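Local atomic coordinates of metallo-beta-lactamase domain-containing protein (PDB entry 3H3E), a protein that binds zinc through histidines in a metallo-beta-lactamase fold and is probably a metal-dependent hydrolase, although its substrate and exact activity are not established. Residues V175-C180 against M202-F207; E161-L166 against S181-D186. The protein carries 2 engineered substitutions. All blocks are in the same frame, centred on the assembly; numbering follows the deposited sequence.

How the contacts relate
Contact 1 and contact 2 are neighbours in the fold, their centres about 9 Å apart, and both reach the zinc site. In contact 1 two parallel strands run side by side toward the metal; in contact 2 the turn that leaves the first of them, 181-186, is held by the segment 161-166 and supplies the zinc ligand His182. The contacts also touch directly. Ile177 N lies 3.0 Å from Leu166 O, a probable hydrogen bond between neighbouring antiparallel strands, and Ser181 OG approaches Gly206 O at 3.0 Å. At the metal end the side chain of Cys180, from contact 1, comes within about 4 Å of the zinc ion.

Contact 1. Residues V175-C180 against M202-F207; sequences VVITGC and MVVGGF
Three good backbone hydrogen bonds join Val176 and Thr178 to Met202 and Val204 across two parallel strands. Val176 N donates to Met202 O at 2.9 Å, Val204 N to Val176 O at 2.9 Å with an N-H...O angle of 170°, and Thr178 N to Val204 O at 3.0 Å. The pairing fails gradually beyond Thr178: Gly206 N makes two weak, bent bonds, to Thr178 O and Gly179 O. Gly205 turns the second chain at this point.

On one face of the sheet Ile177 and Val204 lie side by side, CG1 to CG1 at 4.0 Å, with Val175 CG1 beside the CB of Met202 (4.2 Å), a selenomethionine whose chain then leads away. Val176 and Val203 pair on the other face, beneath helix 185-193. The two strands and this helix form a right-handed beta-alpha-beta crossover. Thr178 CG2, which sits between the backbone N and carbonyl carbon, meets the edge of the Phe207 ring in its plane, 3.8 Å from CE1, while Thr178 OG1 hydrogen-bonds Ser181 OG.

Cys180 points away from the second strand into its disulfide with Cys237. The contact thus passes from regular apolar sheet to the weakly bonded amide of Gly206, where both chains leave the sheet, the first toward Cys180 beside the zinc.

Contact 2. Residues E161-L166 against S181-D186; sequences EDEQTL and SHRGID. With ZN (zinc ion), chain B.
The zinc site of the metallo-beta-lactamase fold includes His182, and Glu163 grips the backbone of the turn that carries this ligand. The turn, 181-184, connects strand 173-178 to helix 185-193, with Gly184 at the N-cap; the opposing segment leads into strand 165-170. Both carboxylate oxygens of Glu163 are used. His182 N donates to the syn lone pair of Glu163 OE2, 2.7 Å away, with a nearly straight N-H...O angle of 168°. Arg183 N donates to Glu163 OE1 at 3.0 Å, also on the syn side but 23° out of the carboxylate plane. Two successive amides are thereby held by one carboxylate, which the extended chain of Glu163 delivers, CG anti to the backbone N. A water widens the grip: it donates to Glu163 OE2 at 2.7 Å and accepts from Ser181 N.

Fixing the backbone of His182 places the root of its imidazole, and NE2 reaches the zinc ion at 2.4 Å; His69 and His71 are the other two protein ligands. Glu163 is therefore a second-shell residue in structural terms, acting through the main chain of the ligand.

Farther from the metal, Glu161 OE1 lies 3.3 Å from Arg183 NH2 in a salt bridge across the contact. Their flat groups are inclined by 42°, and OE1 lies well out of the guanidinium plane, which leaves the attraction one of charge alone. Arg183 NE and NH1 hydrogen-bond Leu159 O and Ala136 O respectively. A second water, in the guanidinium plane at its edge, accepts from Arg183 NH2 at 2.8 Å and donates to Glu161 OE2 at 3.0 Å.

Contact 1. Residues V175-C180 against M202-F207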
# COMPACT_ATOMS: atom_id res chain seq x y z
N VAL A 175 -10.58 5.91 -5.46
CA VAL A 175 -10.21 5.00 -4.39
C VAL A 175 -8.70 4.85 -4.39
O VAL A 175 -8.08 4.60 -5.42
CB VAL A 175 -10.89 3.64 -4.51
CG1 VAL A 175 -10.58 2.81 -3.29
CG2 VAL A 175 -12.41 3.84 -4.66
N VAL A 176 -8.10 5.05 -3.22
CA VAL A 176 -6.65 5.09 -3.10
C VAL A 176 -6.20 3.93 -2.25
O VAL A 176 -6.70 3.72 -1.16
CB VAL A 176 -6.19 6.40 -2.43
CG1 VAL A 176 -4.68 6.40 -2.23
CG2 VAL A 176 -6.62 7.59 -3.24
N ILE A 177 -5.25 3.16 -2.77
CA ILE A 177 -4.74 2.00 -2.06
C ILE A 177 -3.24 2.12 -1.85
O ILE A 177 -2.46 2.32 -2.80
CB ILE A 177 -5.09 0.68 -2.77
CG1 ILE A 177 -6.61 0.48 -2.76
CG2 ILE A 177 -4.45 -0.50 -2.06
CD1 ILE A 177 -7.30 1.20 -3.85
N THR A 178 -2.84 2.05 -0.59
CA THR A 178 -1.45 2.31 -0.22
C THR A 178 -0.97 1.18 0.65
O THR A 178 -1.75 0.55 1.36
CB THR A 178 -1.29 3.69 0.47
OG1 THR A 178 0.08 3.91 0.76
CG2 THR A 178 -2.07 3.76 1.75
N GLY A 179 0.32 0.88 0.57
CA GLY A 179 0.90 -0.23 1.30
C GLY A 179 1.31 0.21 2.68
O GLY A 179 0.78 -0.27 3.67
N CYS A 180 2.26 1.13 2.76
CA CYS A 180 2.74 1.56 4.06
C CYS A 180 2.82 3.09 4.23
O CYS A 180 2.87 3.60 5.35
CB CYS A 180 4.09 0.89 4.37
SG CYS A 180 4.06 -0.18 5.79
N MSE A 202 -12.45 7.19 -1.01
CA MSE A 202 -12.03 6.19 -0.02
C MSE A 202 -10.52 5.96 -0.04
O MSE A 202 -9.90 5.93 -1.11
CB MSE A 202 -12.76 4.87 -0.30
CG MSE A 202 -12.43 3.74 0.66
SE MSE A 202 -13.31 2.20 0.31
CE MSE A 202 -15.00 2.65 0.62
N VAL A 203 -9.93 5.78 1.13
CA VAL A 203 -8.51 5.45 1.22
C VAL A 203 -8.31 4.19 2.04
O VAL A 203 -8.73 4.13 3.18
CB VAL A 203 -7.72 6.57 1.88
CG1 VAL A 203 -6.24 6.27 1.83
CG2 VAL A 203 -8.02 7.89 1.21
N VAL A 204 -7.66 3.18 1.47
CA VAL A 204 -7.39 1.97 2.21
C VAL A 204 -5.93 1.55 2.18
O VAL A 204 -5.27 1.66 1.16
CB VAL A 204 -8.33 0.83 1.76
CG1 VAL A 204 -8.98 1.18 0.43
CG2 VAL A 204 -7.57 -0.49 1.69
N GLY A 205 -5.41 1.08 3.31
CA GLY A 205 -4.05 0.59 3.36
C GLY A 205 -3.33 1.02 4.61
O GLY A 205 -3.95 1.59 5.50
N GLY A 206 -2.03 0.77 4.68
CA GLY A 206 -1.25 1.11 5.86
C GLY A 206 -0.66 2.50 5.81
O GLY A 206 -0.18 2.94 4.77
N PHE A 207 -0.70 3.21 6.94
CA PHE A 207 -0.24 4.60 7.00
C PHE A 207 1.03 4.81 7.83
O PHE A 207 1.57 5.91 7.88
CB PHE A 207 -1.35 5.55 7.52
CG PHE A 207 -2.67 5.43 6.79
CD1 PHE A 207 -2.74 4.95 5.49
CD2 PHE A 207 -3.84 5.81 7.41
CE1 PHE A 207 -3.95 4.82 4.85
CE2 PHE A 207 -5.05 5.70 6.76
CZ PHE A 207 -5.11 5.21 5.48

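Contact 2. Residues E161-L166 against S181-D186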
# COMPACT_ATOMS: atom_id res chain seq x y z
N GLU A 161 12.24 6.05 -2.51
CA GLU A 161 12.08 6.46 -3.90
C GLU A 161 11.36 5.38 -4.69
O GLU A 161 10.99 5.58 -5.85
CB GLU A 161 13.45 6.73 -4.52
CG GLU A 161 14.31 7.70 -3.76
CD GLU A 161 13.92 9.14 -4.01
OE1 GLU A 161 12.86 9.39 -4.63
OE2 GLU A 161 14.68 10.04 -3.57
N ASP A 162 11.16 4.22 -4.05
CA ASP A 162 10.48 3.08 -4.67
C ASP A 162 8.98 3.03 -4.40
O ASP A 162 8.29 2.24 -5.01
CB ASP A 162 11.09 1.77 -4.19
CG ASP A 162 11.07 1.64 -2.67
OD1 ASP A 162 11.45 2.60 -1.98
OD2 ASP A 162 10.70 0.55 -2.17
N GLU A 163 8.50 3.87 -3.50
CA GLU A 163 7.10 3.82 -3.05
C GLU A 163 6.12 4.30 -4.10
O GLU A 163 6.32 5.36 -4.69
CB GLU A 163 6.92 4.65 -1.79
CG GLU A 163 5.53 4.60 -1.23
CD GLU A 163 5.47 5.07 0.21
OE1 GLU A 163 5.36 6.30 0.43
OE2 GLU A 163 5.53 4.21 1.11
N GLN A 164 5.06 3.54 -4.32
CA GLN A 164 4.04 3.92 -5.28
C GLN A 164 2.66 3.56 -4.76
O GLN A 164 2.51 2.73 -3.87
CB GLN A 164 4.28 3.28 -6.65
CG GLN A 164 4.45 1.79 -6.63
CD GLN A 164 4.70 1.24 -8.01
OE1 GLN A 164 4.88 2.00 -8.97
NE2 GLN A 164 4.75 -0.07 -8.13
N THR A 165 1.66 4.22 -5.32
CA THR A 165 0.32 4.16 -4.77
C THR A 165 -0.67 3.97 -5.89
O THR A 165 -0.51 4.53 -6.97
CB THR A 165 -0.00 5.45 -3.97
OG1 THR A 165 0.87 5.54 -2.84
CG2 THR A 165 -1.42 5.43 -3.46
N LEU A 166 -1.67 3.15 -5.64
CA LEU A 166 -2.68 2.87 -6.65
C LEU A 166 -3.84 3.84 -6.51
O LEU A 166 -4.31 4.11 -5.41
CB LEU A 166 -3.16 1.43 -6.51
CG LEU A 166 -4.31 0.99 -7.39
CD1 LEU A 166 -3.84 1.02 -8.82
CD2 LEU A 166 -4.79 -0.43 -7.00
N SER A 181 2.83 3.82 3.12
CA SER A 181 2.89 5.27 3.16
C SER A 181 4.09 5.80 3.92
O SER A 181 3.94 6.55 4.87
CB SER A 181 1.62 5.84 3.79
OG SER A 181 0.47 5.35 3.15
N HIS A 182 5.29 5.44 3.49
CA HIS A 182 6.50 5.87 4.19
C HIS A 182 6.79 7.35 3.94
O HIS A 182 7.39 8.03 4.76
CB HIS A 182 7.68 5.02 3.74
CG HIS A 182 7.73 3.67 4.39
ND1 HIS A 182 8.02 3.49 5.73
CD2 HIS A 182 7.54 2.43 3.88
CE1 HIS A 182 8.01 2.20 6.01
NE2 HIS A 182 7.72 1.54 4.91
N ARG A 183 6.35 7.82 2.79
CA ARG A 183 6.59 9.20 2.41
C ARG A 183 5.55 10.12 3.02
O ARG A 183 5.66 11.33 2.89
CB ARG A 183 6.62 9.33 0.90
CG ARG A 183 7.81 8.64 0.25
CD ARG A 183 8.11 9.37 -1.05
NE ARG A 183 9.54 9.48 -1.26
CZ ARG A 183 10.13 10.55 -1.77
NH1 ARG A 183 9.42 11.60 -2.13
NH2 ARG A 183 11.45 10.57 -1.92
N GLY A 184 4.55 9.54 3.68
CA GLY A 184 3.50 10.31 4.33
C GLY A 184 2.15 10.18 3.64
O GLY A 184 2.04 10.49 2.47
N ILE A 185 1.13 9.71 4.35
CA ILE A 185 -0.16 9.45 3.71
C ILE A 185 -0.78 10.76 3.29
O ILE A 185 -1.47 10.83 2.27
CB ILE A 185 -1.10 8.66 4.62
CG1 ILE A 185 -2.42 8.35 3.91
CG2 ILE A 185 -1.39 9.43 5.88
CD1 ILE A 185 -2.29 7.79 2.55
N ASP A 186 -0.52 11.81 4.06
CA ASP A 186 -0.90 13.17 3.68
C ASP A 186 -0.21 13.67 2.41
O ASP A 186 -0.85 14.24 1.54
CB ASP A 186 -0.71 14.16 4.84
CG ASP A 186 0.74 14.21 5.37
OD1 ASP A 186 1.48 13.21 5.28
OD2 ASP A 186 1.12 15.27 5.92
ZN ZN B . 7.40 -0.80 4.68
O HOH W 1 13.11 12.52 -3.09
O HOH W 2 3.75 2.23 0.79